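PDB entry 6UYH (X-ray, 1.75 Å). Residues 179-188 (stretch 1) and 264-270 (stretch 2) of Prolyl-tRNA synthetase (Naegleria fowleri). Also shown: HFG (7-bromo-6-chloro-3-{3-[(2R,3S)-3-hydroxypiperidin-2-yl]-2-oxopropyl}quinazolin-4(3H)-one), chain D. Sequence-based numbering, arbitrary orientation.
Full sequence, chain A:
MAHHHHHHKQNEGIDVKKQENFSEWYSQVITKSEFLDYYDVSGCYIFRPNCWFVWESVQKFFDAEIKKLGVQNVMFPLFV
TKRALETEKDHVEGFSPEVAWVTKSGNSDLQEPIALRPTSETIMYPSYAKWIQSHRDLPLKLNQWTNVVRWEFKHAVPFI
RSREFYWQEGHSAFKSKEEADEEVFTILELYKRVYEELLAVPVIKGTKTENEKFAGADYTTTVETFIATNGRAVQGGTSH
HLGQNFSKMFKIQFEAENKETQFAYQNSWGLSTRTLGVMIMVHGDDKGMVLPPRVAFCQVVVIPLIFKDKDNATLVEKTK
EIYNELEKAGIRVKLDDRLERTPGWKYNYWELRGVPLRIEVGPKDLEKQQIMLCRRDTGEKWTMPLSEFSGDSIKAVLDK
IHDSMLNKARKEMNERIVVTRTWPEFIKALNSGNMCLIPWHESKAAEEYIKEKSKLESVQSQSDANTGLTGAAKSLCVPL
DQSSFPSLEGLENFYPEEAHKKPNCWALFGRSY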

# COMPACT_ATOMS: atom_id res chain seq x y z
N GLU A 179 -4.78 27.90 10.71
CA GLU A 179 -5.24 26.59 10.25
C GLU A 179 -4.09 25.59 10.21
O GLU A 179 -4.24 24.43 10.60
CB GLU A 179 -5.88 26.69 8.87
CG GLU A 179 -7.17 27.49 8.83
CD GLU A 179 -7.78 27.53 7.44
OE1 GLU A 179 -7.67 26.53 6.70
OE2 GLU A 179 -8.37 28.57 7.09
N ALA A 180 -2.93 26.03 9.71
CA ALA A 180 -1.80 25.12 9.59
C ALA A 180 -1.29 24.71 10.97
O ALA A 180 -1.10 23.51 11.23
CB ALA A 180 -0.70 25.78 8.76
N ASP A 181 -1.10 25.68 11.87
CA ASP A 181 -0.69 25.37 13.24
C ASP A 181 -1.59 24.30 13.86
O ASP A 181 -1.11 23.33 14.45
CB ASP A 181 -0.73 26.63 14.11
CG ASP A 181 0.41 27.59 13.84
OD1 ASP A 181 1.47 27.18 13.31
OD2 ASP A 181 0.26 28.78 14.19
N GLU A 182 -2.91 24.46 13.71
CA GLU A 182 -3.85 23.52 14.31
C GLU A 182 -3.63 22.10 13.79
O GLU A 182 -3.70 21.14 14.56
CB GLU A 182 -5.29 23.97 14.04
CG GLU A 182 -6.33 23.03 14.64
CD GLU A 182 -7.72 23.23 14.05
OE1 GLU A 182 -7.89 24.12 13.18
OE2 GLU A 182 -8.65 22.49 14.45
N GLU A 183 -3.38 21.96 12.49
CA GLU A 183 -3.18 20.62 11.94
C GLU A 183 -1.90 19.97 12.47
O GLU A 183 -1.88 18.77 12.75
CB GLU A 183 -3.16 20.64 10.42
CG GLU A 183 -2.98 19.21 9.86
CD GLU A 183 -2.59 19.14 8.40
OE1 GLU A 183 -1.47 19.56 8.05
OE2 GLU A 183 -3.41 18.65 7.60
N VAL A 184 -0.82 20.75 12.60
CA VAL A 184 0.44 20.19 13.10
C VAL A 184 0.20 19.40 14.39
O VAL A 184 0.64 18.25 14.54
CB VAL A 184 1.49 21.30 13.32
CG1 VAL A 184 2.71 20.71 14.08
CG2 VAL A 184 1.91 21.92 12.01
N PHE A 185 -0.52 20.01 15.33
CA PHE A 185 -0.67 19.39 16.64
C PHE A 185 -1.77 18.33 16.64
O PHE A 185 -1.72 17.39 17.44
CB PHE A 185 -0.89 20.48 17.70
CG PHE A 185 0.32 21.34 17.89
CD1 PHE A 185 1.34 20.93 18.76
CD2 PHE A 185 0.49 22.51 17.16
CE1 PHE A 185 2.48 21.70 18.92
CE2 PHE A 185 1.63 23.28 17.32
CZ PHE A 185 2.63 22.88 18.20
N THR A 186 -2.75 18.47 15.74
CA THR A 186 -3.73 17.41 15.52
C THR A 186 -3.06 16.13 15.01
O THR A 186 -3.34 15.03 15.49
CB THR A 186 -4.79 17.90 14.53
OG1 THR A 186 -5.52 18.99 15.11
CG2 THR A 186 -5.75 16.78 14.15
N ILE A 187 -2.16 16.26 14.02
CA ILE A 187 -1.45 15.08 13.52
C ILE A 187 -0.52 14.53 14.59
O ILE A 187 -0.39 13.31 14.76
CB ILE A 187 -0.69 15.41 12.22
CG1 ILE A 187 -1.66 15.80 11.10
CG2 ILE A 187 0.17 14.21 11.77
CD1 ILE A 187 -2.60 14.68 10.66
N LEU A 188 0.14 15.42 15.35
CA LEU A 188 1.02 14.97 16.42
C LEU A 188 0.26 14.14 17.45
O LEU A 188 0.76 13.13 17.96
CB LEU A 188 1.70 16.17 17.09
CG LEU A 188 2.85 15.79 18.04
CD1 LEU A 188 4.04 15.27 17.26
CD2 LEU A 188 3.23 16.96 18.93
O4' HFG D . 11.77 14.09 4.83
C21 HFG D . 11.98 15.08 5.50
C3' HFG D . 10.87 16.02 5.90
C2' HFG D . 9.46 15.41 5.96
N1' HFG D . 8.97 15.01 4.64
C6' HFG D . 7.57 14.57 4.69
C5' HFG D . 7.38 13.40 5.62
C4' HFG D . 7.93 13.73 7.01
C39 HFG D . 9.37 14.23 6.92
O7' HFG D . 9.83 14.60 8.22
C1' HFG D . 13.40 15.43 5.98
N3 HFG D . 14.43 14.81 5.15
C4 HFG D . 14.57 15.28 3.85
O11 HFG D . 13.90 16.21 3.44
C10 HFG D . 15.56 14.53 3.06
C5 HFG D . 15.83 14.90 1.74
C2 HFG D . 15.15 13.75 5.63
N1 HFG D . 16.01 13.06 4.96
C9 HFG D . 16.21 13.44 3.63
C8 HFG D . 17.10 12.68 2.86
C7 HFG D . 17.33 13.04 1.55
BR1 HFG D . 18.45 11.93 0.50
C6 HFG D . 16.72 14.16 1.00
CL1 HFG D . 17.11 14.69 -0.60
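Stretch 2, residues 264-270: AYQNSWG

A strand that packs on a helix can offer it only every second side chain, and residues 264-270 of this prolyl-tRNA synthetase illustrate the rule well. From Tyr265 onward the chain is extended, running nearly parallel to helix 179-188: their N-to-C directions differ by 9°, and the axes approach to 8.2 Å. Tyr265, Asn267 and Trp269 direct their CA-to-CB bonds toward the helix, whereas those of Gln266 and Ser268 point away.

Asn267 covers the most surface. Its amide nitrogen spends both hydrogens on the helix, ND2 donating to Ala180 O and to Glu183 OE1, each at 2.9 Å. Ala180 O also accepts the helical bond from Val184 N, so the asparagine joins the helix without interrupting it. Trp269 follows two residues on. Its NE1 donates to the same Glu183 OE1 at 3.0 Å, so that one buried carboxylate oxygen ties two successive inward residues together. This bond lies at the ring's edge; over a face sits Ile187, whose CD1 stands 3.7 Å from the centroid of the Trp269 six-membered ring, nearly on its normal. At the strand's start the contact is simpler, Tyr265 CB resting 4.1 Å from Ala180 CB while the end of the tyrosine side chain leads away.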

# COMPACT_ATOMS: atom_id res chain seq x y z
N ALA A 264 0.63 30.16 0.16
CA ALA A 264 -0.02 29.20 1.04
C ALA A 264 0.87 28.88 2.24
O ALA A 264 2.10 28.91 2.15
CB ALA A 264 -0.36 27.91 0.29
N TYR A 265 0.23 28.56 3.36
CA TYR A 265 0.92 27.96 4.50
C TYR A 265 0.86 26.45 4.35
O TYR A 265 -0.18 25.90 3.96
CB TYR A 265 0.27 28.40 5.80
CG TYR A 265 0.53 29.86 6.11
CD1 TYR A 265 1.56 30.22 6.98
CD2 TYR A 265 -0.21 30.86 5.52
CE1 TYR A 265 1.82 31.56 7.26
CE2 TYR A 265 0.04 32.21 5.80
CZ TYR A 265 1.07 32.54 6.67
OH TYR A 265 1.34 33.86 6.95
N GLN A 266 1.97 25.78 4.64
CA GLN A 266 2.06 24.34 4.44
C GLN A 266 2.58 23.63 5.68
O GLN A 266 3.32 24.20 6.49
CB GLN A 266 2.97 23.96 3.28
CG GLN A 266 2.41 24.33 1.92
CD GLN A 266 3.43 24.13 0.83
OE1 GLN A 266 4.23 25.03 0.54
NE2 GLN A 266 3.45 22.93 0.24
N ASN A 267 2.17 22.37 5.81
CA ASN A 267 2.71 21.41 6.76
C ASN A 267 3.12 20.15 6.00
O ASN A 267 2.62 19.88 4.91
CB ASN A 267 1.69 20.98 7.82
CG ASN A 267 1.12 22.14 8.59
OD1 ASN A 267 1.77 23.17 8.80
ND2 ASN A 267 -0.11 21.95 9.06
N SER A 268 4.01 19.36 6.61
CA SER A 268 4.17 17.96 6.21
C SER A 268 4.47 17.13 7.45
O SER A 268 4.91 17.65 8.47
CB SER A 268 5.26 17.78 5.13
OG SER A 268 6.55 18.07 5.64
N TRP A 269 4.19 15.83 7.36
CA TRP A 269 4.26 14.98 8.54
C TRP A 269 4.42 13.54 8.09
O TRP A 269 3.85 13.15 7.07
CB TRP A 269 3.01 15.14 9.43
CG TRP A 269 1.74 15.68 8.73
CD1 TRP A 269 1.41 16.99 8.52
CD2 TRP A 269 0.65 14.90 8.18
NE1 TRP A 269 0.19 17.08 7.86
CE2 TRP A 269 -0.29 15.81 7.65
CE3 TRP A 269 0.39 13.52 8.10
CZ2 TRP A 269 -1.48 15.40 7.04
CZ3 TRP A 269 -0.80 13.11 7.48
CH2 TRP A 269 -1.72 14.04 6.95
N GLY A 270 5.21 12.77 8.82
CA GLY A 270 5.45 11.38 8.43
C GLY A 270 5.64 10.47 9.62
O GLY A 270 6.14 10.87 10.68